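Local coordinates for centrosomal protein of 104 kDa (Homo sapiens, PDB 5LPI), which is required for ciliogenesis and for structural integrity at the ciliary tip, the piece described here being its zinc finger array, at residues 24-27 and 28-31; 34-37 and 38-41; 48-51 and 52-55. All coordinates share one frame; numbering follows the deposited sequence.

Contact 1 of 3, residues 24-27 and 28-31; sequences TEEG and LDLH. With ZN (zinc ion), chain G.
The carboxylates of Glu26 and Asp29 are turned 78° against each other and do not meet directly. The methylene CG of Glu26 lies against Asp29 OD2 at 3.5 Å. The nearer charged oxygens, Glu26 OE2 and Asp29 OD2, stay 4.8 Å apart. Asp29 OD2 also comes within 3.3 Å of the backbone oxygen Glu25 O, a meeting of two acceptors, so not a hydrogen bond. The third flat group, the imidazole of His31, presents its NE2 to zinc at 2.1 Å and meets the ring of Phe23 at an inclined angle. Its first torsion, with CG anti to the backbone nitrogen (chi1 180°), swings the ring away from the turn and toward the metal, which Cys13, Cys16 and Cys36 also bind.

All this is set at the start of helix 27-35, a worked case of side-chain capping. Thr24 OG1 accepts from Gly27 N at 2.9 Å and 162°, and takes a second, weak bond from Glu26 N. The chain then coils through Leu28 N to Thr24 O (2.9 Å), Leu30 N to Glu26 O (3.1 Å) and His31 N to Gly27 O (3.1 Å). Leu28 drapes CB and CG over Thr24 O and reaches on to Cys13 and Phe23. The first turn of the helix that carries a zinc ligand thus has its early amides held by a threonine, and the like charges of Glu26 and Asp29, and of Glu25 farther off, are likely to be eased by the positive end of the helix dipole.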
loop_
_atom_site.group_PDB
_atom_site.type_symbol
_atom_site.label_atom_id
_atom_site.label_comp_id
_atom_site.label_asym_id
_atom_site.label_seq_id
_atom_site.Cartn_x
_atom_site.Cartn_y
_atom_site.Cartn_z
ATOM N N THR A 24 0.879 -21.366 -7.280
ATOM C CA THR A 24 2.097 -21.667 -8.014
ATOM C C THR A 24 2.815 -20.368 -8.343
ATOM O O THR A 24 2.331 -19.283 -8.008
ATOM C CB THR A 24 1.782 -22.439 -9.299
ATOM O OG1 THR A 24 1.064 -21.587 -10.200
ATOM C CG2 THR A 24 0.933 -23.669 -8.990
ATOM N N GLU A 25 3.949 -20.468 -9.034
ATOM C CA GLU A 25 4.717 -19.281 -9.395
ATOM C C GLU A 25 3.883 -18.277 -10.182
ATOM O O GLU A 25 4.086 -17.064 -10.053
ATOM C CB GLU A 25 5.945 -19.695 -10.202
ATOM C CG GLU A 25 6.865 -18.556 -10.585
ATOM C CD GLU A 25 8.030 -19.032 -11.430
ATOM O OE1 GLU A 25 8.140 -20.259 -11.649
ATOM O OE2 GLU A 25 8.833 -18.185 -11.877
ATOM N N GLU A 26 2.942 -18.753 -10.998
ATOM C CA GLU A 26 2.098 -17.847 -11.761
ATOM C C GLU A 26 0.665 -17.794 -11.271
ATOM O O GLU A 26 -0.045 -16.840 -11.601
ATOM C CB GLU A 26 2.128 -18.214 -13.250
ATOM C CG GLU A 26 3.264 -17.512 -13.970
ATOM C CD GLU A 26 3.386 -17.913 -15.414
ATOM O OE1 GLU A 26 3.166 -19.104 -15.715
ATOM O OE2 GLU A 26 3.694 -17.032 -16.246
ATOM N N GLY A 27 0.224 -18.774 -10.487
ATOM C CA GLY A 27 -0.940 -18.548 -9.653
ATOM C C GLY A 27 -0.740 -17.364 -8.727
ATOM O O GLY A 27 -1.702 -16.672 -8.380
ATOM N N LEU A 28 0.515 -17.106 -8.335
ATOM C CA LEU A 28 0.839 -15.932 -7.527
ATOM C C LEU A 28 0.785 -14.654 -8.357
ATOM O O LEU A 28 0.337 -13.609 -7.868
ATOM C CB LEU A 28 2.226 -16.089 -6.889
ATOM C CG LEU A 28 2.333 -16.876 -5.578
ATOM C CD1 LEU A 28 3.785 -17.138 -5.207
ATOM C CD2 LEU A 28 1.626 -16.139 -4.443
ATOM N N ASP A 29 1.247 -14.706 -9.608
ATOM C CA ASP A 29 1.190 -13.518 -10.454
ATOM C C ASP A 29 -0.249 -13.064 -10.656
ATOM O O ASP A 29 -0.537 -11.860 -10.651
ATOM C CB ASP A 29 1.860 -13.791 -11.797
ATOM C CG ASP A 29 3.368 -13.656 -11.733
ATOM O OD1 ASP A 29 3.867 -12.618 -11.238
ATOM O OD2 ASP A 29 4.055 -14.595 -12.180
ATOM N N LEU A 30 -1.164 -14.015 -10.816
ATOM C CA LEU A 30 -2.571 -13.663 -10.958
ATOM C C LEU A 30 -3.134 -13.162 -9.635
ATOM O O LEU A 30 -3.936 -12.216 -9.609
ATOM C CB LEU A 30 -3.350 -14.873 -11.468
ATOM C CG LEU A 30 -4.841 -14.720 -11.755
ATOM C CD1 LEU A 30 -5.113 -13.541 -12.701
ATOM C CD2 LEU A 30 -5.335 -16.011 -12.369
ATOM N N HIS A 31 -2.726 -13.797 -8.533
ATOM C CA HIS A 31 -3.057 -13.319 -7.197
ATOM C C HIS A 31 -2.702 -11.844 -7.014
ATOM O O HIS A 31 -3.541 -11.046 -6.581
ATOM C CB HIS A 31 -2.331 -14.190 -6.153
ATOM C CG HIS A 31 -2.595 -13.777 -4.740
ATOM N ND1 HIS A 31 -3.831 -13.913 -4.147
ATOM C CD2 HIS A 31 -1.784 -13.234 -3.801
ATOM C CE1 HIS A 31 -3.772 -13.476 -2.903
ATOM N NE2 HIS A 31 -2.543 -13.055 -2.673
HETATM ZN ZN ZN G . -1.595 -11.934 -1.128
#

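Contact 2 of 3, residues 34-37 and 38-41; sequences KHCL and MLTR. With ZN (zinc ion), chain G.
Two partners grip the thiolate of Cys36: the zinc ion, bound by SG at 2.3 Å, and the backbone of Met38, whose N donates to Cys36 SG across 3.6 Å at 154°. The sulfur sits beside its own carbonyl carbon (chi1 -176°), which brings it alongside the turn that follows and lets that amide reach it. An N-H donated to a zinc-bound sulfur is likely to draw off some of its negative charge. Next comes the closing bond of a type I beta turn from Cys36 to Leu39, in which Leu39 N donates to Cys36 O at 3.3 Å, from well above the carbonyl plane (59° out of it). The same oxygen accepts from Arg133 NH1.

The turn carries the chain from the last ligand of one zinc finger, with its three cysteines and a histidine, into strand 39-41, the first strand of the next finger's hairpin, so two fingers of the Cep104 array are joined with hardly any linker.

Packing begins at Leu39, whose CG rests on Cys36 SG at 3.8 Å while its CD1 lies against Cys36 CB at 3.8 Å; the same side chain also touches Phe15 and Val48. With an alanine in place of Leu39, the zinc-bound cysteine would probably lose its apolar cover on this flank, and Phe15 and Val48 a shared neighbour. Met38 touches the sulfur with CB, 4.0 Å from Cys36 SG, then bends away at chi2 and chi3 toward Leu122 and Met123 of helix 115-123. At the far end Lys34 and Arg41 run side by side: Lys34 CG meets the edge of the guanidinium in its plane, 3.6 Å from Arg41 NH2. The guanidinium is claimed by Trp33, through Arg41 NE to Trp33 O and a cation-pi contact with the indole.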
loop_
_atom_site.group_PDB
_atom_site.type_symbol
_atom_site.label_atom_id
_atom_site.label_comp_id
_atom_site.label_asym_id
_atom_site.label_seq_id
_atom_site.Cartn_x
_atom_site.Cartn_y
_atom_site.Cartn_z
ATOM N N LYS A 34 -4.853 -9.321 -9.334
ATOM C CA LYS A 34 -6.295 -9.177 -9.141
ATOM C C LYS A 34 -6.789 -9.266 -7.702
ATOM O O LYS A 34 -7.775 -8.600 -7.377
ATOM C CB LYS A 34 -7.049 -10.238 -9.954
ATOM C CG LYS A 34 -6.972 -9.986 -11.467
ATOM C CD LYS A 34 -7.826 -10.970 -12.231
ATOM C CE LYS A 34 -7.803 -10.588 -13.733
ATOM N NZ LYS A 34 -8.776 -11.359 -14.546
ATOM N N HIS A 35 -6.158 -10.053 -6.842
ATOM C CA HIS A 35 -6.851 -10.500 -5.632
ATOM C C HIS A 35 -6.215 -10.080 -4.318
ATOM O O HIS A 35 -6.948 -9.827 -3.366
ATOM C CB HIS A 35 -6.978 -12.024 -5.650
ATOM C CG HIS A 35 -7.716 -12.533 -6.841
ATOM N ND1 HIS A 35 -9.033 -12.217 -7.083
ATOM C CD2 HIS A 35 -7.317 -13.315 -7.872
ATOM C CE1 HIS A 35 -9.422 -12.790 -8.211
ATOM N NE2 HIS A 35 -8.400 -13.464 -8.708
ATOM N N CYS A 36 -4.886 -10.027 -4.215
ATOM C CA CYS A 36 -4.247 -9.797 -2.918
ATOM C C CYS A 36 -4.714 -8.490 -2.283
ATOM O O CYS A 36 -4.572 -7.418 -2.875
ATOM C CB CYS A 36 -2.727 -9.784 -3.065
ATOM S SG CYS A 36 -1.838 -9.628 -1.470
ATOM N N LEU A 37 -5.240 -8.575 -1.050
ATOM C CA LEU A 37 -5.774 -7.387 -0.383
ATOM C C LEU A 37 -4.689 -6.392 0.017
ATOM O O LEU A 37 -5.003 -5.230 0.287
ATOM C CB LEU A 37 -6.577 -7.796 0.862
ATOM C CG LEU A 37 -7.827 -8.640 0.592
ATOM C CD1 LEU A 37 -8.506 -9.039 1.883
ATOM C CD2 LEU A 37 -8.793 -7.899 -0.313
ATOM N N MET A 38 -3.431 -6.809 0.072
ATOM C CA MET A 38 -2.354 -5.919 0.485
ATOM C C MET A 38 -1.763 -5.127 -0.672
ATOM O O MET A 38 -0.939 -4.224 -0.447
ATOM C CB MET A 38 -1.252 -6.721 1.172
ATOM C CG MET A 38 -1.735 -7.500 2.391
ATOM S SD MET A 38 -2.281 -6.406 3.730
ATOM C CE MET A 38 -0.756 -5.500 3.999
ATOM N N LEU A 39 -2.168 -5.430 -1.894
ATOM C CA LEU A 39 -1.609 -4.805 -3.076
ATOM C C LEU A 39 -2.692 -4.032 -3.813
ATOM O O LEU A 39 -3.895 -4.240 -3.611
ATOM C CB LEU A 39 -0.994 -5.860 -4.013
ATOM C CG LEU A 39 -0.075 -6.891 -3.368
ATOM C CD1 LEU A 39 0.359 -7.934 -4.414
ATOM C CD2 LEU A 39 1.149 -6.236 -2.716
ATOM N N THR A 40 -2.237 -3.133 -4.680
ATOM C CA THR A 40 -3.118 -2.370 -5.544
ATOM C C THR A 40 -2.433 -2.212 -6.894
ATOM O O THR A 40 -1.209 -2.315 -7.002
ATOM C CB THR A 40 -3.456 -1.005 -4.914
ATOM O OG1 THR A 40 -4.462 -0.372 -5.691
ATOM C CG2 THR A 40 -2.234 -0.090 -4.882
ATOM N N ARG A 41 -3.224 -1.987 -7.937
ATOM C CA ARG A 41 -2.671 -1.583 -9.223
ATOM C C ARG A 41 -2.531 -0.073 -9.249
ATOM O O ARG A 41 -3.524 0.639 -9.089
ATOM C CB ARG A 41 -3.570 -1.997 -10.387
ATOM C CG ARG A 41 -3.411 -3.382 -10.883
ATOM C CD ARG A 41 -4.405 -3.611 -12.028
ATOM N NE ARG A 41 -4.997 -4.929 -11.912
ATOM C CZ ARG A 41 -6.085 -5.321 -12.554
ATOM N NH1 ARG A 41 -6.713 -4.489 -13.377
ATOM N NH2 ARG A 41 -6.534 -6.543 -12.361
HETATM ZN ZN ZN G . -1.595 -11.934 -1.128
#

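Contact 3 of 3, residues 48-51 and 52-55; sequences VVEI and SSLT
Val49 and Leu54 make the close apolar part of this turn: Val49 CG2 meets Leu54 CD1 at 3.6 Å, the two side chains passing at a slant. In Leu54 the first torsion is fully extended (chi1 175°), which turns the isobutyl group back to the strand it has just left. The backbone of the turn is held by two bonds, Ser53 N to Glu50 O at 3.0 Å and Leu54 N to Ile51 O at 3.1 Å, both with the donor above the carbonyl plane. The side chain of Ile51 packs on Pro105 and Leu106 and on Leu122 of helix 115-123.

This tight winding is the step from hairpin to helix in a beta-beta-alpha zinc finger: strand 48-50 ends, a short 3-10 turn follows, and helix 54-60 brings His57 to the second metal site.

The polar side is looser. Glu50 OE2 stands 3.8 Å from Ser52 OG, and Glu50 CB only brushes Ser53 CB at 3.9 Å. Ser53 occupies the N-cap position but its side chain makes no capping bond. Separately, a water bridges the start of the helix, accepting from Thr55 N (3.1 Å) and donating to Ile51 O (3.1 Å).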
loop_
_atom_site.group_PDB
_atom_site.type_symbol
_atom_site.label_atom_id
_atom_site.label_comp_id
_atom_site.label_asym_id
_atom_site.label_seq_id
_atom_site.Cartn_x
_atom_site.Cartn_y
_atom_site.Cartn_z
ATOM N N VAL A 48 1.535 -3.310 -10.329
ATOM C CA VAL A 48 1.075 -3.704 -8.994
ATOM C C VAL A 48 2.071 -3.191 -7.963
ATOM O O VAL A 48 3.284 -3.375 -8.112
ATOM C CB VAL A 48 0.916 -5.230 -8.886
ATOM C CG1 VAL A 48 0.376 -5.612 -7.484
ATOM C CG2 VAL A 48 -0.036 -5.741 -9.949
ATOM N N VAL A 49 1.563 -2.571 -6.893
ATOM C CA VAL A 49 2.419 -2.066 -5.825
ATOM C C VAL A 49 1.804 -2.419 -4.472
ATOM O O VAL A 49 0.587 -2.587 -4.339
ATOM C CB VAL A 49 2.649 -0.534 -5.920
ATOM C CG1 VAL A 49 3.180 -0.138 -7.293
ATOM C CG2 VAL A 49 1.386 0.209 -5.612
ATOM N N GLU A 50 2.665 -2.545 -3.467
ATOM C CA GLU A 50 2.190 -2.698 -2.099
ATOM C C GLU A 50 1.480 -1.421 -1.670
ATOM O O GLU A 50 1.995 -0.318 -1.879
ATOM C CB GLU A 50 3.359 -2.988 -1.163
ATOM C CG GLU A 50 3.981 -4.360 -1.348
ATOM C CD GLU A 50 5.159 -4.595 -0.409
ATOM O OE1 GLU A 50 6.293 -4.768 -0.899
ATOM O OE2 GLU A 50 4.951 -4.611 0.815
ATOM N N ILE A 51 0.298 -1.565 -1.074
ATOM C CA ILE A 51 -0.403 -0.390 -0.563
ATOM C C ILE A 51 0.453 0.327 0.473
ATOM O O ILE A 51 0.523 1.562 0.491
ATOM C CB ILE A 51 -1.779 -0.791 -0.000
ATOM C CG1 ILE A 51 -2.671 -1.308 -1.137
ATOM C CG2 ILE A 51 -2.454 0.401 0.706
ATOM C CD1 ILE A 51 -3.922 -1.998 -0.659
ATOM N N SER A 52 1.156 -0.428 1.320
ATOM C CA SER A 52 1.973 0.202 2.350
ATOM C C SER A 52 3.188 0.916 1.775
ATOM O O SER A 52 3.863 1.645 2.510
ATOM C CB SER A 52 2.411 -0.835 3.393
ATOM O OG SER A 52 3.256 -1.823 2.827
ATOM N N SER A 53 3.447 0.754 0.476
ATOM C CA SER A 53 4.557 1.393 -0.221
ATOM C C SER A 53 4.079 2.348 -1.305
ATOM O O SER A 53 4.896 2.807 -2.122
ATOM C CB SER A 53 5.471 0.327 -0.835
ATOM O OG SER A 53 6.149 -0.407 0.170
ATOM N N LEU A 54 2.778 2.653 -1.344
ATOM C CA LEU A 54 2.218 3.334 -2.511
ATOM C C LEU A 54 2.712 4.770 -2.611
ATOM O O LEU A 54 3.073 5.233 -3.698
ATOM C CB LEU A 54 0.687 3.294 -2.470
ATOM C CG LEU A 54 -0.052 4.069 -3.555
ATOM C CD1 LEU A 54 0.268 3.563 -4.965
ATOM C CD2 LEU A 54 -1.558 4.049 -3.314
ATOM N N THR A 55 2.729 5.502 -1.497
ATOM C CA THR A 55 3.231 6.870 -1.558
ATOM C C THR A 55 4.683 6.896 -2.026
ATOM O O THR A 55 5.044 7.663 -2.932
ATOM C CB THR A 55 3.072 7.547 -0.197
ATOM O OG1 THR A 55 1.676 7.584 0.135
ATOM C CG2 THR A 55 3.620 8.976 -0.239
HETATM O O HOH W 1 2.066 4.156 1.175
#

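Overall arrangement
From the N terminus, the three contacts follow in series, none nested in or crossing another, and each closes a short local turn. Contact 1 opens helix 27-35 and contact 2 takes over at its far end; there His31 O and Cys36 N, probably hydrogen-bonded at 2.9 Å, join two ligands of one zinc ion. Contact 2 then delivers the chain to strand 39-41, which pairs antiparallel with strand 48-50 of contact 3, with probable bonds Thr40 O to Val49 N within the pairing and Met38 O to Ile51 N at its end. Contact 3 leads from that hairpin into helix 54-60. Contacts 1 and 3 do not touch; contact 2, which touches both, bridges the first finger and the second.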